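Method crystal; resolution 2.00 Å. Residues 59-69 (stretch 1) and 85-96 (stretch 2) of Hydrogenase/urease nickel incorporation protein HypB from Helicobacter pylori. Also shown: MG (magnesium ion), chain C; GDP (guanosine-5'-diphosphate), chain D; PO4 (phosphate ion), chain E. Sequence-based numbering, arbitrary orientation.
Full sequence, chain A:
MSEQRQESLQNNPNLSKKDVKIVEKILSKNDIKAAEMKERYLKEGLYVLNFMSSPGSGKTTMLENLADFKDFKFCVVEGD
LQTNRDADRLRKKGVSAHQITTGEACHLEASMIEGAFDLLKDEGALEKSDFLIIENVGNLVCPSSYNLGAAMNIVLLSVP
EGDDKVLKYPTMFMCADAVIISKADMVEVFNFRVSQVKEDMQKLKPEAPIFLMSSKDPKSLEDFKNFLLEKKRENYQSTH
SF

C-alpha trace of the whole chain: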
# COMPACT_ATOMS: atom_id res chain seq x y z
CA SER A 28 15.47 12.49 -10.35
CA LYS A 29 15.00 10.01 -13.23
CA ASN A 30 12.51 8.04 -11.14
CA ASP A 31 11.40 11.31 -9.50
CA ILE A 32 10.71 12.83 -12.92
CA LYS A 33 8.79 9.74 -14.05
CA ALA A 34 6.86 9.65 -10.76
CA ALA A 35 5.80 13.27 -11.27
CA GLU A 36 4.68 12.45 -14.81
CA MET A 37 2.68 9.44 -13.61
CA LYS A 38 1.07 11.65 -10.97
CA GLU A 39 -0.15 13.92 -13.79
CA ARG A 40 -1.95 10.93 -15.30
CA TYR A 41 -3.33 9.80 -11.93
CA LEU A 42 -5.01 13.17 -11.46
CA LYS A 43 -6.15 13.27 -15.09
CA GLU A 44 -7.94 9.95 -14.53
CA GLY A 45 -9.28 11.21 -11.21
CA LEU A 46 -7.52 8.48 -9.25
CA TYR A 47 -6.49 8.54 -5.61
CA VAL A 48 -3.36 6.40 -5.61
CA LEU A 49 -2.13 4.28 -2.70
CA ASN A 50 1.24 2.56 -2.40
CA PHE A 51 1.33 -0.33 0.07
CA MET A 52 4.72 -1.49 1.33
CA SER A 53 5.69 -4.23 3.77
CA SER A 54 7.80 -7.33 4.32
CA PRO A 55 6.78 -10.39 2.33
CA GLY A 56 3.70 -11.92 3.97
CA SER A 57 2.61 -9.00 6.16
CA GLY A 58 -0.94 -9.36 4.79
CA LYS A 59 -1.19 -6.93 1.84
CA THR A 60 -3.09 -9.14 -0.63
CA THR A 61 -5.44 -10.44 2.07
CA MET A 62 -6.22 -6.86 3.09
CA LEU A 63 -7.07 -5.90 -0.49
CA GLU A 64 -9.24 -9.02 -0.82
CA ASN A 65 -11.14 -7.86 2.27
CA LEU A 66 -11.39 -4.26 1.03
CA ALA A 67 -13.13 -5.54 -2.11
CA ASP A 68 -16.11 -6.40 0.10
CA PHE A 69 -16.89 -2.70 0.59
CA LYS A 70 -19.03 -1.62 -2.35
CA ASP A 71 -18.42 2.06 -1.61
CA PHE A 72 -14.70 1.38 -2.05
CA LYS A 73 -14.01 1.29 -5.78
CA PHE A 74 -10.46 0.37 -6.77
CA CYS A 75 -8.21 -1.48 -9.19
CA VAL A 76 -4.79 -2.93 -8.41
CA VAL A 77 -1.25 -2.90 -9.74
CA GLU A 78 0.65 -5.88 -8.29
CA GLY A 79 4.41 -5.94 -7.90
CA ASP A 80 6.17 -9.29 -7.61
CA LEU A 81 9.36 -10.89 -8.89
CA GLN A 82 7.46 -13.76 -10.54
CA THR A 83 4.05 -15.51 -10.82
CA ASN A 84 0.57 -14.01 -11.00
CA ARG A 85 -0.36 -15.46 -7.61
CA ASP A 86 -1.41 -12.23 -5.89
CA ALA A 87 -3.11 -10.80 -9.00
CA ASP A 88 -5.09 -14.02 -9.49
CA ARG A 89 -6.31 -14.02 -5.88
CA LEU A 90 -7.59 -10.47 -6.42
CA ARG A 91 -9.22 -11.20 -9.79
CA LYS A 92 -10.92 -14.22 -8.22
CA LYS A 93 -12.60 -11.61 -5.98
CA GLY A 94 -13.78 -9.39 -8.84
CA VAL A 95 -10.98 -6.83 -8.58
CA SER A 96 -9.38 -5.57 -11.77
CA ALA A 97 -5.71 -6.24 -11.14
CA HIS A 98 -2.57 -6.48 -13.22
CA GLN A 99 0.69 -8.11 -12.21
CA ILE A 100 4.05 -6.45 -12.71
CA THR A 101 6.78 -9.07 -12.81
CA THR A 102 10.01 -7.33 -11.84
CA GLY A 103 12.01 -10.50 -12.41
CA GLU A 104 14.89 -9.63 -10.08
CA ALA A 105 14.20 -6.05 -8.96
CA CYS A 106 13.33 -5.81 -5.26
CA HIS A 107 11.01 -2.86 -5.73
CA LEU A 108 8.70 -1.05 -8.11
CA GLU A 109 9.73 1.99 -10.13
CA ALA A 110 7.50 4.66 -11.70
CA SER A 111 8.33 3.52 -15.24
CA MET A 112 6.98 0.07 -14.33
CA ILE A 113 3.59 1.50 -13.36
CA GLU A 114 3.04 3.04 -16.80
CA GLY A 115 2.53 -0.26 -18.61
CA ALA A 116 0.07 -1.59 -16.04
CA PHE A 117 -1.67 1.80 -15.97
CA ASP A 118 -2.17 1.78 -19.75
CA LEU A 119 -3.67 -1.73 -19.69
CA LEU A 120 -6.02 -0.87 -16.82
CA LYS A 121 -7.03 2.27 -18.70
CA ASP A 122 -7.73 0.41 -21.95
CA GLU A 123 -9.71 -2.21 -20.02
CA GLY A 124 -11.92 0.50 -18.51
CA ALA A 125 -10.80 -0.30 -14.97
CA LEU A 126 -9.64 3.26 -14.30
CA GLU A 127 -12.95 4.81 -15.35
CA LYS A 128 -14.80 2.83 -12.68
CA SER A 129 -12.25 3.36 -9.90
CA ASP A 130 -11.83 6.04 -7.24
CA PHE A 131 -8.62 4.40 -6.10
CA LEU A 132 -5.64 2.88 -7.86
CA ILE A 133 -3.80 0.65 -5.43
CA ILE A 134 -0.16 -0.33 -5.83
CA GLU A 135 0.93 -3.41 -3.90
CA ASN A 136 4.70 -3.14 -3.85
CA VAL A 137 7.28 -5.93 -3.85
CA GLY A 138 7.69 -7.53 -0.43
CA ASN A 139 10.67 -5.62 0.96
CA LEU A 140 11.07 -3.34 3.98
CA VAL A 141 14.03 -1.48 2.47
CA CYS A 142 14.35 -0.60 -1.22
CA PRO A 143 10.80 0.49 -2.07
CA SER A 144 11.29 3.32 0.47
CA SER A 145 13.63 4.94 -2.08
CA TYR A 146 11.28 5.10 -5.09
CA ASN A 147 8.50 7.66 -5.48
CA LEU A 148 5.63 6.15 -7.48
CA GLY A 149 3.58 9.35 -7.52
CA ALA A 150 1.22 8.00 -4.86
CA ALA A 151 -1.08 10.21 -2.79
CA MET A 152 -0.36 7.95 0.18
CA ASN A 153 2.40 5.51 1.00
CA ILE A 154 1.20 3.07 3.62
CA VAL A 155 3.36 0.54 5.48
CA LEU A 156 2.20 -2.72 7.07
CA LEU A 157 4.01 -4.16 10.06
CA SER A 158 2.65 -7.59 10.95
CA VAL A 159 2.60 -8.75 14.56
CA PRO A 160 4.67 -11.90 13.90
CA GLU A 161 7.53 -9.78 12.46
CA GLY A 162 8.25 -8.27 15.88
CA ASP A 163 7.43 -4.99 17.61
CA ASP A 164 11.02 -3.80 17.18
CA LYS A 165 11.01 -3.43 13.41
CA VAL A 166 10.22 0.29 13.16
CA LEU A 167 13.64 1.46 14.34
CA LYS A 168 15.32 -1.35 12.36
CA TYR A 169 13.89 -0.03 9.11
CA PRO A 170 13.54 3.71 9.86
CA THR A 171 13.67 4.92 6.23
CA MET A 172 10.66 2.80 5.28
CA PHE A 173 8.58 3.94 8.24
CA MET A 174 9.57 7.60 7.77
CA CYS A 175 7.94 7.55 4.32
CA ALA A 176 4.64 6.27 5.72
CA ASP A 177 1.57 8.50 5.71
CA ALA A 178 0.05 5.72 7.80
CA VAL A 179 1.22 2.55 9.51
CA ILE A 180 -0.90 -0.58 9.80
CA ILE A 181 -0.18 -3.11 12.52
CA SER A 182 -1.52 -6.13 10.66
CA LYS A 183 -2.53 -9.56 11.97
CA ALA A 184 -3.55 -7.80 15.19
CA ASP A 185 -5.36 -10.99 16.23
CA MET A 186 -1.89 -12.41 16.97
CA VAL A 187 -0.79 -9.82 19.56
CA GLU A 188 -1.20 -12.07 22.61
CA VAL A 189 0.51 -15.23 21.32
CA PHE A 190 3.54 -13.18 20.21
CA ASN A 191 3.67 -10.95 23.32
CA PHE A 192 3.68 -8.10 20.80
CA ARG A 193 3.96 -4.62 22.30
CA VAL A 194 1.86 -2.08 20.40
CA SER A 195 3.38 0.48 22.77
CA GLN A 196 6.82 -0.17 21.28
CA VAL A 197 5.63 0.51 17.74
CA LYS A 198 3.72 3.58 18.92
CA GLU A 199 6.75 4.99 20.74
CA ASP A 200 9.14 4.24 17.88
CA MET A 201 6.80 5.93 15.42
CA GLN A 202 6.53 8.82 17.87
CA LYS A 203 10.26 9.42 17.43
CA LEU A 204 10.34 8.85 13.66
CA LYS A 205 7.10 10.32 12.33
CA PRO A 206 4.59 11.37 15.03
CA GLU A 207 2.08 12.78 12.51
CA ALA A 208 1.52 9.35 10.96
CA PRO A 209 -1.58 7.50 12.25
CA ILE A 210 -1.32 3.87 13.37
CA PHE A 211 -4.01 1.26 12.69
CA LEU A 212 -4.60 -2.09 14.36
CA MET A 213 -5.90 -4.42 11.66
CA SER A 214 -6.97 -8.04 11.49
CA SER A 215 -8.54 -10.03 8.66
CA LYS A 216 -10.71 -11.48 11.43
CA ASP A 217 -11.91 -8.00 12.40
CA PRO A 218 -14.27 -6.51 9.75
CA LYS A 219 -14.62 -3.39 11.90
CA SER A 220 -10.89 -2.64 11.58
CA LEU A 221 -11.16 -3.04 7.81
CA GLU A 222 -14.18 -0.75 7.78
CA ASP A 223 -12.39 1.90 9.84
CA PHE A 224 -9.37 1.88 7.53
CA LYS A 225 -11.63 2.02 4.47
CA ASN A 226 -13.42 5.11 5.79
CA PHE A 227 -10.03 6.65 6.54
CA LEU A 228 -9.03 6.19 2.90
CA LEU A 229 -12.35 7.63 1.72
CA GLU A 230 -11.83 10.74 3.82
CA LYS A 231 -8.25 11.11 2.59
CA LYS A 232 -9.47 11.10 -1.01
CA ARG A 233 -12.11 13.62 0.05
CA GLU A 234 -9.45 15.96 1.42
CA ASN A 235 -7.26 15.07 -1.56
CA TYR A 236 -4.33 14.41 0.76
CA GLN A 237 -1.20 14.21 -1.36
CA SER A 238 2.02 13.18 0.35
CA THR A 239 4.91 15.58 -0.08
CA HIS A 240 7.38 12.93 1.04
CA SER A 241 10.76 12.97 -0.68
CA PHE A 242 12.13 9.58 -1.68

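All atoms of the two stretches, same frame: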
# COMPACT_ATOMS: atom_id res chain seq x y z
N LYS A 59 -0.72 -7.90 2.84
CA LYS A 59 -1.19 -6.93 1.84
C LYS A 59 -2.32 -7.45 0.94
O LYS A 59 -3.36 -6.81 0.81
CB LYS A 59 -0.02 -6.48 0.96
CG LYS A 59 1.09 -5.76 1.71
CD LYS A 59 2.14 -5.20 0.75
CE LYS A 59 2.91 -6.31 0.05
NZ LYS A 59 3.44 -7.33 0.99
N THR A 60 -2.10 -8.59 0.30
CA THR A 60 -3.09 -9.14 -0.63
C THR A 60 -4.39 -9.49 0.09
O THR A 60 -5.48 -9.23 -0.42
CB THR A 60 -2.55 -10.38 -1.37
OG1 THR A 60 -1.39 -10.02 -2.12
CG2 THR A 60 -3.61 -10.94 -2.31
N THR A 61 -4.27 -10.08 1.28
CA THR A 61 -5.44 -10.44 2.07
C THR A 61 -6.26 -9.20 2.41
O THR A 61 -7.49 -9.21 2.34
CB THR A 61 -5.05 -11.16 3.38
OG1 THR A 61 -4.39 -12.39 3.07
CG2 THR A 61 -6.29 -11.46 4.22
N MET A 62 -5.56 -8.13 2.77
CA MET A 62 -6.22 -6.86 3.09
C MET A 62 -7.01 -6.33 1.90
O MET A 62 -8.16 -5.90 2.06
CB MET A 62 -5.19 -5.82 3.52
CG MET A 62 -5.80 -4.52 3.97
SD MET A 62 -4.54 -3.26 4.24
CE MET A 62 -3.98 -3.03 2.55
N LEU A 63 -6.40 -6.36 0.72
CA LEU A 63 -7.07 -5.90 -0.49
C LEU A 63 -8.27 -6.78 -0.83
O LEU A 63 -9.30 -6.28 -1.28
CB LEU A 63 -6.09 -5.86 -1.67
CG LEU A 63 -4.92 -4.87 -1.54
CD1 LEU A 63 -4.03 -4.93 -2.77
CD2 LEU A 63 -5.43 -3.46 -1.34
N GLU A 64 -8.13 -8.09 -0.64
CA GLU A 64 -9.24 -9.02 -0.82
C GLU A 64 -10.42 -8.64 0.07
O GLU A 64 -11.57 -8.67 -0.35
CB GLU A 64 -8.81 -10.46 -0.52
CG GLU A 64 -7.93 -11.11 -1.58
CD GLU A 64 -7.41 -12.47 -1.15
OE1 GLU A 64 -6.98 -12.60 0.02
OE2 GLU A 64 -7.44 -13.41 -1.97
N ASN A 65 -10.12 -8.27 1.31
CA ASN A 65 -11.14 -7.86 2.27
C ASN A 65 -11.74 -6.49 1.96
O ASN A 65 -12.91 -6.24 2.21
CB ASN A 65 -10.57 -7.87 3.69
CG ASN A 65 -10.36 -9.28 4.22
OD1 ASN A 65 -11.09 -10.20 3.86
ND2 ASN A 65 -9.35 -9.45 5.07
N LEU A 66 -10.92 -5.59 1.41
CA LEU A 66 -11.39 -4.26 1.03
C LEU A 66 -12.38 -4.33 -0.13
O LEU A 66 -13.27 -3.48 -0.26
CB LEU A 66 -10.21 -3.35 0.66
CG LEU A 66 -9.41 -2.74 1.81
CD1 LEU A 66 -8.19 -1.99 1.28
CD2 LEU A 66 -10.29 -1.81 2.64
N ALA A 67 -12.23 -5.33 -0.98
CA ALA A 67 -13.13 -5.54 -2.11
C ALA A 67 -14.57 -5.80 -1.69
O ALA A 67 -15.49 -5.71 -2.51
CB ALA A 67 -12.63 -6.68 -2.97
N ASP A 68 -14.77 -6.12 -0.41
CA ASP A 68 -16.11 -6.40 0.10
C ASP A 68 -16.89 -5.12 0.40
O ASP A 68 -18.10 -5.17 0.65
CB ASP A 68 -16.04 -7.27 1.35
CG ASP A 68 -15.50 -8.66 1.06
OD1 ASP A 68 -15.70 -9.14 -0.08
OD2 ASP A 68 -14.90 -9.27 1.97
N PHE A 69 -16.21 -3.98 0.38
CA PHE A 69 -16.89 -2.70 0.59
C PHE A 69 -17.24 -2.08 -0.76
O PHE A 69 -16.37 -1.66 -1.52
CB PHE A 69 -16.02 -1.76 1.42
CG PHE A 69 -15.72 -2.27 2.80
CD1 PHE A 69 -16.72 -2.33 3.76
CD2 PHE A 69 -14.44 -2.68 3.14
CE1 PHE A 69 -16.45 -2.81 5.04
CE2 PHE A 69 -14.16 -3.15 4.41
CZ PHE A 69 -15.17 -3.21 5.36
N ARG A 85 0.37 -14.86 -8.72
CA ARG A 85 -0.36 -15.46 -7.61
C ARG A 85 -1.22 -14.43 -6.89
O ARG A 85 -2.38 -14.69 -6.60
CB ARG A 85 0.60 -16.15 -6.63
CG ARG A 85 0.89 -17.61 -6.99
CD ARG A 85 2.16 -18.16 -6.35
NE ARG A 85 2.37 -19.56 -6.70
CZ ARG A 85 3.18 -20.39 -6.04
NH1 ARG A 85 3.87 -19.96 -5.00
NH2 ARG A 85 3.29 -21.65 -6.43
N ASP A 86 -0.65 -13.26 -6.57
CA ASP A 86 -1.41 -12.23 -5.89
C ASP A 86 -2.51 -11.65 -6.80
O ASP A 86 -3.64 -11.44 -6.36
CB ASP A 86 -0.49 -11.11 -5.39
CG ASP A 86 0.45 -11.59 -4.30
OD1 ASP A 86 0.09 -12.54 -3.58
OD2 ASP A 86 1.54 -11.00 -4.15
N ALA A 87 -2.16 -11.38 -8.05
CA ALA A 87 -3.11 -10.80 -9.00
C ALA A 87 -4.31 -11.72 -9.23
O ALA A 87 -5.44 -11.26 -9.33
CB ALA A 87 -2.42 -10.51 -10.33
N ASP A 88 -4.04 -13.02 -9.32
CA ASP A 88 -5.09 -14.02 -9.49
C ASP A 88 -6.04 -14.08 -8.30
O ASP A 88 -7.25 -14.17 -8.48
CB ASP A 88 -4.49 -15.40 -9.75
CG ASP A 88 -4.05 -15.59 -11.18
OD1 ASP A 88 -4.58 -14.89 -12.07
OD2 ASP A 88 -3.18 -16.46 -11.43
N ARG A 89 -5.49 -14.06 -7.09
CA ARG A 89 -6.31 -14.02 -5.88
C ARG A 89 -7.28 -12.84 -5.91
O ARG A 89 -8.44 -12.96 -5.51
CB ARG A 89 -5.44 -13.93 -4.63
CG ARG A 89 -4.81 -15.25 -4.19
CD ARG A 89 -3.70 -15.01 -3.18
NE ARG A 89 -4.20 -14.45 -1.92
CZ ARG A 89 -3.43 -14.07 -0.91
NH1 ARG A 89 -3.99 -13.57 0.19
NH2 ARG A 89 -2.11 -14.17 -0.99
N LEU A 90 -6.79 -11.69 -6.37
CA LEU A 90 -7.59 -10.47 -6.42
C LEU A 90 -8.66 -10.54 -7.51
O LEU A 90 -9.80 -10.11 -7.30
CB LEU A 90 -6.69 -9.26 -6.64
CG LEU A 90 -5.82 -8.87 -5.44
CD1 LEU A 90 -4.89 -7.72 -5.80
CD2 LEU A 90 -6.68 -8.48 -4.26
N ARG A 91 -8.29 -11.08 -8.67
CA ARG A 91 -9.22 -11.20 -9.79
C ARG A 91 -10.31 -12.22 -9.48
O ARG A 91 -11.45 -12.08 -9.93
CB ARG A 91 -8.49 -11.55 -11.09
CG ARG A 91 -7.67 -10.39 -11.65
CD ARG A 91 -7.06 -10.69 -13.02
NE ARG A 91 -6.05 -11.74 -12.98
CZ ARG A 91 -4.75 -11.54 -13.22
NH1 ARG A 91 -4.32 -10.32 -13.51
NH2 ARG A 91 -3.90 -12.55 -13.17
N LYS A 92 -9.95 -13.26 -8.73
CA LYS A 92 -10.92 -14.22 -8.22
C LYS A 92 -12.00 -13.53 -7.37
O LYS A 92 -13.12 -14.03 -7.24
CB LYS A 92 -10.20 -15.31 -7.40
CG LYS A 92 -11.11 -16.31 -6.68
CD LYS A 92 -12.03 -17.05 -7.65
CE LYS A 92 -12.80 -18.16 -6.94
NZ LYS A 92 -12.00 -19.41 -6.82
N LYS A 93 -11.66 -12.37 -6.81
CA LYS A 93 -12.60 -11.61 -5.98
C LYS A 93 -13.32 -10.49 -6.73
O LYS A 93 -14.05 -9.71 -6.13
CB LYS A 93 -11.88 -11.03 -4.77
CG LYS A 93 -11.46 -12.06 -3.73
CD LYS A 93 -12.59 -12.31 -2.75
CE LYS A 93 -12.91 -11.05 -1.97
NZ LYS A 93 -14.06 -11.23 -1.04
N GLY A 94 -13.11 -10.41 -8.04
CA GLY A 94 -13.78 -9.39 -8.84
C GLY A 94 -13.05 -8.07 -8.95
O GLY A 94 -13.60 -7.08 -9.44
N VAL A 95 -11.79 -8.04 -8.51
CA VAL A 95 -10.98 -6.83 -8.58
C VAL A 95 -10.12 -6.81 -9.83
O VAL A 95 -9.37 -7.75 -10.09
CB VAL A 95 -10.06 -6.69 -7.36
CG1 VAL A 95 -9.25 -5.39 -7.44
CG2 VAL A 95 -10.86 -6.75 -6.08
N SER A 96 -10.25 -5.75 -10.62
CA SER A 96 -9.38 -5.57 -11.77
C SER A 96 -7.96 -5.35 -11.27
O SER A 96 -7.69 -4.40 -10.54
CB SER A 96 -9.83 -4.38 -12.63
OG SER A 96 -11.11 -4.61 -13.19
MG MG C . 0.89 -10.30 -1.75
PB GDP D . 1.24 -10.49 1.56
O1B GDP D . 2.29 -11.46 1.08
O2B GDP D . 0.36 -10.06 0.42
O3B GDP D . 1.89 -9.26 2.15
O3A GDP D . 0.36 -11.19 2.71
PA GDP D . -0.71 -12.36 2.42
O1A GDP D . -2.05 -11.76 2.10
O2A GDP D . -0.25 -13.28 1.31
O5' GDP D . -0.78 -13.10 3.83
C5' GDP D . 0.21 -14.05 4.21
C4' GDP D . -0.37 -14.97 5.26
O4' GDP D . -0.86 -14.20 6.36
C3' GDP D . -1.57 -15.73 4.72
O3' GDP D . -1.51 -17.07 5.22
C2' GDP D . -2.78 -15.05 5.31
O2' GDP D . -3.83 -15.99 5.54
C1' GDP D . -2.23 -14.52 6.62
N9 GDP D . -2.93 -13.31 7.10
C8 GDP D . -3.21 -12.18 6.41
N7 GDP D . -3.84 -11.28 7.21
C5 GDP D . -3.95 -11.83 8.44
C6 GDP D . -4.51 -11.44 9.75
O6 GDP D . -5.05 -10.33 9.92
N1 GDP D . -4.42 -12.31 10.77
C2 GDP D . -3.84 -13.52 10.62
N2 GDP D . -3.78 -14.36 11.68
N3 GDP D . -3.31 -13.95 9.45
C4 GDP D . -3.34 -13.16 8.35
P PO4 E . 4.44 -10.12 -1.17
O1 PO4 E . 4.88 -9.21 -2.28
O2 PO4 E . 3.01 -10.52 -1.40
O3 PO4 E . 5.31 -11.35 -1.16
O4 PO4 E . 4.57 -9.40 0.15
O HOH W 1 -9.03 -14.85 -3.79
O HOH W 2 0.86 -12.49 -1.17

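Two helices that meet at a nucleotide site can be held together partly by each other and partly by the ligand they share, and this pair from HypB is a clear example. The helix that includes Lys59 to Leu66 and the helix that includes Arg85 to Arg91 run nearly parallel, their axes inclined by 16° and 9.8 Å apart at closest approach. Their registers match turn by turn: Thr60 lies across from Asp86, with CA atoms 6.3 Å apart, and Glu64 across from Leu90, with CA atoms 6.0 Å apart. Each stretch then leaves its helix through a type I turn, Leu66 to Phe69 in the first and Arg91 to Gly94 in the second, and the two backbones stay close, with the CA atoms of Ala67 and Val95 6.9 Å apart. Gly94, with phi at 89°, adopts a backbone conformation in which a CB would jam against the preceding carbonyl oxygen.

Both stretches reach the same ligands, the first through backbone N atoms as well as side chains, the second through the side chains of Asp86 and Arg89. The backbone N of Thr60 donates to GDP O2B at 2.9 Å, and its side chain joins Asp86 on the magnesium: Thr60 OG1 lies 2.3 Å and Asp86 OD2 2.6 Å from MG. The ion thus bridges the stretches, accommodating a short hydroxyl and a carboxylate in its coordination shell.

One turn further along the second helix, Arg89 points toward the first stretch and serves several acceptors at once. Its planar guanidinium suits this role. Arg89 NH1 donates to Glu64 OE1 at 3.1 Å in a salt bridge, supplemented by a weak bond from Arg89 NE to Glu64 OE2 at 3.4 Å, while Arg89 NH2 donates to GDP O2A at 3.1 Å. These acceptors take the edge of the group, leaving one face to the methyl CG2 of Thr60, 3.4 Å from Arg89 CZ. A water reinforces the pairing, donating to Glu64 OE2 at 2.8 Å and to the backbone O of Arg89 at 2.6 Å.

Beside this polar network lies an apolar seam. Leu90 is buried, with its CD2 3.7 Å from CB of Leu63 and 4.0 Å from CG of Glu64, so the aliphatic part of the glutamate packs while its carboxylate binds arginine. Farther along, the CB of Ala67 points toward the second stretch and meets CG2 of Val95 at 3.6 Å, a short apolar side chain against a branched one.

A second salt bridge closes the exposed end. The long chain of Lys93 crosses Glu64, with CE 3.2 Å from Glu64 O, and carries NZ to within 2.8 Å of Asp68 OD1. In all, 522 Å² is buried between the stretches.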